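Local structure of coatomer subunit delta (Saccharomyces cerevisiae, 5FJZ) at residues S35-H49 with A99-A113. The protein binds, through this mu-homology domain, the tryptophan-based motif of Dsl1 as a subunit of the COPI vesicle coat, and probably serves retrograde Golgi-to-ER transport. Numbering follows the deposited sequence.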
loop_
_atom_site.group_PDB
_atom_site.type_symbol
_atom_site.label_atom_id
_atom_site.label_comp_id
_atom_site.label_asym_id
_atom_site.label_seq_id
_atom_site.Cartn_x
_atom_site.Cartn_y
_atom_site.Cartn_z
ATOM N N SER A 35 10.117 11.688 -18.155
ATOM C CA SER A 35 10.101 12.207 -16.821
ATOM C C SER A 35 11.097 11.525 -16.026
ATOM O O SER A 35 11.619 10.452 -16.427
ATOM C CB SER A 35 8.754 11.964 -16.118
ATOM O OG SER A 35 8.446 10.565 -16.151
ATOM N N SER A 36 11.430 12.145 -14.894
ATOM C CA SER A 36 12.321 11.611 -13.942
ATOM C C SER A 36 12.056 12.238 -12.566
ATOM O O SER A 36 11.529 13.337 -12.429
ATOM C CB SER A 36 13.833 11.657 -14.351
ATOM O OG SER A 36 14.253 12.988 -14.646
ATOM N N GLU A 37 12.472 11.523 -11.542
ATOM C CA GLU A 37 12.315 11.946 -10.182
ATOM C C GLU A 37 13.323 11.275 -9.309
ATOM O O GLU A 37 13.461 10.038 -9.278
ATOM C CB GLU A 37 10.904 11.672 -9.686
ATOM C CG GLU A 37 10.686 11.992 -8.191
ATOM C CD GLU A 37 9.425 11.342 -7.621
ATOM O OE1 GLU A 37 9.128 10.144 -7.897
ATOM O OE2 GLU A 37 8.700 12.051 -6.900
ATOM N N LEU A 38 14.091 12.089 -8.612
ATOM C CA LEU A 38 15.111 11.658 -7.699
ATOM C C LEU A 38 14.643 11.942 -6.254
ATOM O O LEU A 38 14.315 13.075 -5.928
ATOM C CB LEU A 38 16.437 12.363 -8.022
ATOM C CG LEU A 38 17.777 12.270 -7.244
ATOM C CD1 LEU A 38 17.751 12.498 -5.681
ATOM C CD2 LEU A 38 18.603 11.033 -7.563
ATOM N N LYS A 39 14.803 10.973 -5.376
ATOM C CA LYS A 39 14.493 11.152 -3.941
ATOM C C LYS A 39 15.637 10.842 -3.152
ATOM O O LYS A 39 16.364 9.843 -3.450
ATOM C CB LYS A 39 13.318 10.239 -3.573
ATOM C CG LYS A 39 12.025 10.669 -4.205
ATOM C CD LYS A 39 10.914 9.619 -3.982
ATOM C CE LYS A 39 9.978 9.985 -2.858
ATOM N NZ LYS A 39 8.626 9.361 -3.097
ATOM N N GLY A 40 15.952 11.652 -2.150
ATOM C CA GLY A 40 17.119 11.312 -1.299
ATOM C C GLY A 40 16.845 11.407 0.164
ATOM O O GLY A 40 15.974 12.143 0.548
ATOM N N VAL A 41 17.648 10.716 0.948
ATOM C CA VAL A 41 17.600 10.836 2.392
ATOM C C VAL A 41 18.976 10.754 2.934
ATOM O O VAL A 41 19.833 9.957 2.451
ATOM C CB VAL A 41 16.620 9.741 3.005
ATOM C CG1 VAL A 41 17.171 8.334 2.871
ATOM C CG2 VAL A 41 16.465 9.930 4.510
ATOM N N LEU A 42 19.227 11.487 4.029
ATOM C CA LEU A 42 20.406 11.395 4.806
ATOM C C LEU A 42 20.046 10.736 6.145
ATOM O O LEU A 42 19.234 11.252 6.878
ATOM C CB LEU A 42 20.910 12.814 5.007
ATOM C CG LEU A 42 22.312 12.671 5.536
ATOM C CD1 LEU A 42 23.267 13.728 5.110
ATOM C CD2 LEU A 42 22.246 12.671 7.017
ATOM N N GLU A 43 20.610 9.563 6.409
ATOM C CA GLU A 43 20.345 8.785 7.599
ATOM C C GLU A 43 21.580 8.778 8.483
ATOM O O GLU A 43 22.734 8.666 8.009
ATOM C CB GLU A 43 20.012 7.353 7.245
ATOM C CG GLU A 43 18.665 7.204 6.580
ATOM C CD GLU A 43 18.330 5.768 6.212
ATOM O OE1 GLU A 43 19.166 4.862 6.397
ATOM O OE2 GLU A 43 17.223 5.551 5.721
ATOM N N LEU A 44 21.344 8.893 9.772
ATOM C CA LEU A 44 22.368 8.845 10.795
ATOM C C LEU A 44 22.164 7.642 11.706
ATOM O O LEU A 44 21.051 7.439 12.171
ATOM C CB LEU A 44 22.263 10.191 11.600
ATOM C CG LEU A 44 23.181 10.356 12.796
ATOM C CD1 LEU A 44 24.610 10.290 12.330
ATOM C CD2 LEU A 44 22.871 11.692 13.490
ATOM N N ARG A 45 23.212 6.855 11.917
ATOM C CA ARG A 45 23.246 5.773 12.876
ATOM C C ARG A 45 24.348 6.111 13.885
ATOM O O ARG A 45 25.523 6.375 13.527
ATOM C CB ARG A 45 23.500 4.461 12.242
ATOM C CG ARG A 45 22.357 3.809 11.472
ATOM C CD ARG A 45 22.826 2.612 10.657
ATOM N NE ARG A 45 23.511 1.593 11.456
ATOM C CZ ARG A 45 24.157 0.515 10.967
ATOM N NH1 ARG A 45 24.208 0.323 9.677
ATOM N NH2 ARG A 45 24.746 -0.361 11.764
ATOM N N ILE A 46 23.989 6.053 15.145
ATOM C CA ILE A 46 24.923 6.209 16.227
ATOM C C ILE A 46 24.848 5.062 17.225
ATOM O O ILE A 46 23.774 4.692 17.680
ATOM C CB ILE A 46 24.719 7.528 16.954
ATOM C CG1 ILE A 46 24.867 8.673 15.948
ATOM C CG2 ILE A 46 25.779 7.691 18.037
ATOM C CD1 ILE A 46 24.601 10.026 16.522
ATOM N N ASN A 47 25.989 4.450 17.534
ATOM C CA ASN A 47 25.950 3.311 18.424
ATOM C C ASN A 47 26.884 3.448 19.608
ATOM O O ASN A 47 27.032 2.507 20.360
ATOM C CB ASN A 47 26.155 2.013 17.657
ATOM C CG ASN A 47 27.564 1.820 17.174
ATOM O OD1 ASN A 47 28.497 2.619 17.441
ATOM N ND2 ASN A 47 27.751 0.694 16.565
ATOM N N ASP A 48 27.408 4.657 19.808
ATOM C CA ASP A 48 28.280 4.992 20.977
ATOM C C ASP A 48 27.746 6.233 21.617
ATOM O O ASP A 48 27.717 7.311 21.010
ATOM C CB ASP A 48 29.707 5.158 20.463
ATOM C CG ASP A 48 30.727 5.588 21.552
ATOM O OD1 ASP A 48 30.368 5.937 22.722
ATOM O OD2 ASP A 48 31.926 5.568 21.182
ATOM N N HIS A 49 27.286 6.104 22.847
ATOM C CA HIS A 49 26.672 7.194 23.565
ATOM C C HIS A 49 27.558 8.478 23.641
ATOM O O HIS A 49 27.073 9.577 23.706
ATOM C CB HIS A 49 26.263 6.709 24.982
ATOM C CG HIS A 49 26.739 5.317 25.381
ATOM N ND1 HIS A 49 26.381 4.146 24.718
ATOM C CD2 HIS A 49 27.465 4.923 26.455
ATOM C CE1 HIS A 49 26.899 3.108 25.351
ATOM N NE2 HIS A 49 27.562 3.552 26.408
ATOM N N ALA A 99 21.143 6.719 20.355
ATOM C CA ALA A 99 22.405 6.086 20.186
ATOM C C ALA A 99 22.349 4.594 20.385
ATOM O O ALA A 99 23.331 3.998 20.788
ATOM C CB ALA A 99 23.424 6.751 21.142
ATOM N N ASN A 100 21.236 3.969 19.982
ATOM C CA ASN A 100 21.160 2.513 19.867
ATOM C C ASN A 100 21.061 2.006 18.408
ATOM O O ASN A 100 20.296 1.069 18.107
ATOM C CB ASN A 100 20.012 1.994 20.712
ATOM C CG ASN A 100 20.245 2.180 22.216
ATOM O OD1 ASN A 100 21.070 1.539 22.810
ATOM N ND2 ASN A 100 19.495 3.059 22.814
ATOM N N ASP A 101 21.967 2.534 17.579
ATOM C CA ASP A 101 22.174 2.155 16.221
ATOM C C ASP A 101 20.897 2.152 15.371
ATOM O O ASP A 101 20.783 1.389 14.464
ATOM C CB ASP A 101 22.854 0.814 16.125
ATOM C CG ASP A 101 23.863 0.744 14.971
ATOM O OD1 ASP A 101 24.117 1.745 14.317
ATOM O OD2 ASP A 101 24.385 -0.355 14.711
ATOM N N GLN A 102 19.972 3.024 15.677
ATOM C CA GLN A 102 18.744 3.207 14.865
ATOM C C GLN A 102 19.006 4.117 13.717
ATOM O O GLN A 102 19.769 5.122 13.836
ATOM C CB GLN A 102 17.594 3.824 15.652
ATOM C CG GLN A 102 17.329 3.146 16.984
ATOM C CD GLN A 102 17.951 3.856 18.185
ATOM O OE1 GLN A 102 19.051 4.437 18.114
ATOM N NE2 GLN A 102 17.274 3.771 19.310
ATOM N N SER A 103 18.369 3.816 12.598
ATOM C CA SER A 103 18.586 4.633 11.378
ATOM C C SER A 103 17.704 5.860 11.523
ATOM O O SER A 103 16.451 5.776 11.517
ATOM C CB SER A 103 18.250 3.896 10.063
ATOM O OG SER A 103 19.126 2.792 9.827
ATOM N N LEU A 104 18.323 7.002 11.656
ATOM C CA LEU A 104 17.611 8.240 11.896
ATOM C C LEU A 104 17.626 9.094 10.627
ATOM O O LEU A 104 18.693 9.575 10.213
ATOM C CB LEU A 104 18.229 9.007 13.030
ATOM C CG LEU A 104 18.493 8.259 14.297
ATOM C CD1 LEU A 104 19.281 9.151 15.259
ATOM C CD2 LEU A 104 17.222 7.767 14.986
ATOM N N GLY A 105 16.474 9.200 9.956
ATOM C CA GLY A 105 16.299 10.061 8.761
ATOM C C GLY A 105 16.288 11.520 9.177
ATOM O O GLY A 105 15.456 11.934 10.028
ATOM N N VAL A 106 17.282 12.278 8.759
ATOM C CA VAL A 106 17.407 13.661 9.290
ATOM C C VAL A 106 17.089 14.698 8.238
ATOM O O VAL A 106 16.777 15.840 8.546
ATOM C CB VAL A 106 18.750 13.938 10.008
ATOM C CG1 VAL A 106 18.893 13.103 11.306
ATOM C CG2 VAL A 106 19.953 13.828 9.113
ATOM N N LEU A 107 17.275 14.323 6.993
ATOM C CA LEU A 107 17.121 15.236 5.901
ATOM C C LEU A 107 16.674 14.460 4.684
ATOM O O LEU A 107 17.168 13.338 4.431
ATOM C CB LEU A 107 18.471 15.972 5.640
ATOM C CG LEU A 107 18.471 16.931 4.457
ATOM C CD1 LEU A 107 17.712 18.206 4.844
ATOM C CD2 LEU A 107 19.934 17.303 4.139
ATOM N N ARG A 108 15.776 15.024 3.929
ATOM C CA ARG A 108 15.266 14.447 2.679
ATOM C C ARG A 108 15.186 15.520 1.593
ATOM O O ARG A 108 15.150 16.735 1.873
ATOM C CB ARG A 108 13.790 14.016 2.888
ATOM C CG ARG A 108 13.666 12.722 3.623
ATOM C CD ARG A 108 12.197 12.527 3.952
ATOM N NE ARG A 108 11.944 11.139 4.347
ATOM C CZ ARG A 108 10.794 10.729 4.882
ATOM N NH1 ARG A 108 9.791 11.598 5.113
ATOM N NH2 ARG A 108 10.646 9.453 5.207
ATOM N N TRP A 109 15.223 15.067 0.348
ATOM C CA TRP A 109 15.191 15.915 -0.813
ATOM C C TRP A 109 14.492 15.198 -1.923
ATOM O O TRP A 109 14.408 13.999 -1.932
ATOM C CB TRP A 109 16.606 16.457 -1.165
ATOM C CG TRP A 109 17.665 15.448 -1.412
ATOM C CD1 TRP A 109 18.103 15.006 -2.642
ATOM C CD2 TRP A 109 18.470 14.812 -0.433
ATOM N NE1 TRP A 109 19.154 14.061 -2.438
ATOM C CE2 TRP A 109 19.417 13.992 -1.099
ATOM C CE3 TRP A 109 18.598 14.952 0.963
ATOM C CZ2 TRP A 109 20.261 13.214 -0.427
ATOM C CZ3 TRP A 109 19.469 14.177 1.601
ATOM C CH2 TRP A 109 20.281 13.325 0.956
ATOM N N ARG A 110 14.004 15.959 -2.893
ATOM C CA ARG A 110 13.333 15.432 -4.049
ATOM C C ARG A 110 13.411 16.412 -5.194
ATOM O O ARG A 110 13.096 17.591 -5.018
ATOM C CB ARG A 110 11.855 15.195 -3.733
ATOM C CG ARG A 110 11.105 14.480 -4.836
ATOM C CD ARG A 110 9.750 13.964 -4.360
ATOM N NE ARG A 110 8.781 15.009 -4.355
ATOM C CZ ARG A 110 8.034 15.364 -5.390
ATOM N NH1 ARG A 110 8.006 14.658 -6.485
ATOM N NH2 ARG A 110 7.165 16.347 -5.285
ATOM N N LYS A 111 13.714 15.908 -6.369
ATOM C CA LYS A 111 13.746 16.790 -7.527
ATOM C C LYS A 111 13.197 16.055 -8.683
ATOM O O LYS A 111 13.380 14.819 -8.814
ATOM C CB LYS A 111 15.181 17.275 -7.803
ATOM C CG LYS A 111 15.164 18.176 -8.992
ATOM C CD LYS A 111 16.359 19.089 -9.050
ATOM C CE LYS A 111 16.355 19.878 -10.337
ATOM N NZ LYS A 111 17.642 20.558 -10.380
ATOM N N VAL A 112 12.480 16.799 -9.524
ATOM C CA VAL A 112 11.847 16.280 -10.682
ATOM C C VAL A 112 12.429 16.893 -11.952
ATOM O O VAL A 112 12.875 18.051 -11.982
ATOM C CB VAL A 112 10.312 16.398 -10.718
ATOM C CG1 VAL A 112 9.638 15.783 -9.490
ATOM C CG2 VAL A 112 9.829 17.782 -11.081
ATOM N N ALA A 113 12.282 16.167 -13.033
ATOM C CA ALA A 113 12.649 16.749 -14.334
ATOM C C ALA A 113 11.686 16.258 -15.374
ATOM O O ALA A 113 11.063 15.143 -15.263
ATOM C CB ALA A 113 14.111 16.451 -14.658
HETATM O O HOH W 1 20.954 4.029 8.375
HETATM O O HOH W 2 21.275 5.855 15.957
#
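Ala-99 lays its CB against CG2 of Ile-46 where strand 35-46 runs out, and two residues on the amide of Asp-101 bonds to Ile-46 O. The Asp-101 carboxylate takes Arg-45 side-on, the two planes 44° apart. Arg-45 NE reaches Asp-101 OD1 at 2.9 Å from above the carboxylate plane. Arg-45 NH2 meets Asp-101 OD2 at 3.0 Å on its syn side, though tilted well out of that plane. A bend at chi3 (56°) turns the guanidinium edge to the acid, while its NH1 bonds to Pro-10 O. One water donates to Ser-103 OG and Glu-43 OE1, the latter also salt-bridged to Lys-20; Ser-103 OG is also hydrogen-bonded to Asn-183 ND2 of a neighbouring subunit.

From Leu-104 to Ala-113 the chains pair as antiparallel neighbours. A beta bulge, with Leu-42 bonding to Val-106 through its O and to Leu-107 through its N, shifts the register by one. Arg-108 runs its CG beside CG2 of Val-41. Trp-109, its CG set between backbone N and carbonyl carbon, folds the indole over the opposing strand: Gly-40 CA sits 3.7 Å from the five-membered ring centroid in a CH-pi contact, and Leu-42 CB lies at the ring's edge. Its NE1 bonds to Glu-21. Arg-110 NH1 meets Glu-37 OE2 at 2.7 Å on the anti side, the planes nearly perpendicular at 84°.

Arg-108 makes a cation-pi contact with an aromatic side chain of the bound peptide. In this DSL1-interacting region, the two-nitrogen grip on Asp-101 fixes the turn on strand 35-46, while the backbone of Ser-103 and Gly-105 still hydrogen-bonds the peptide.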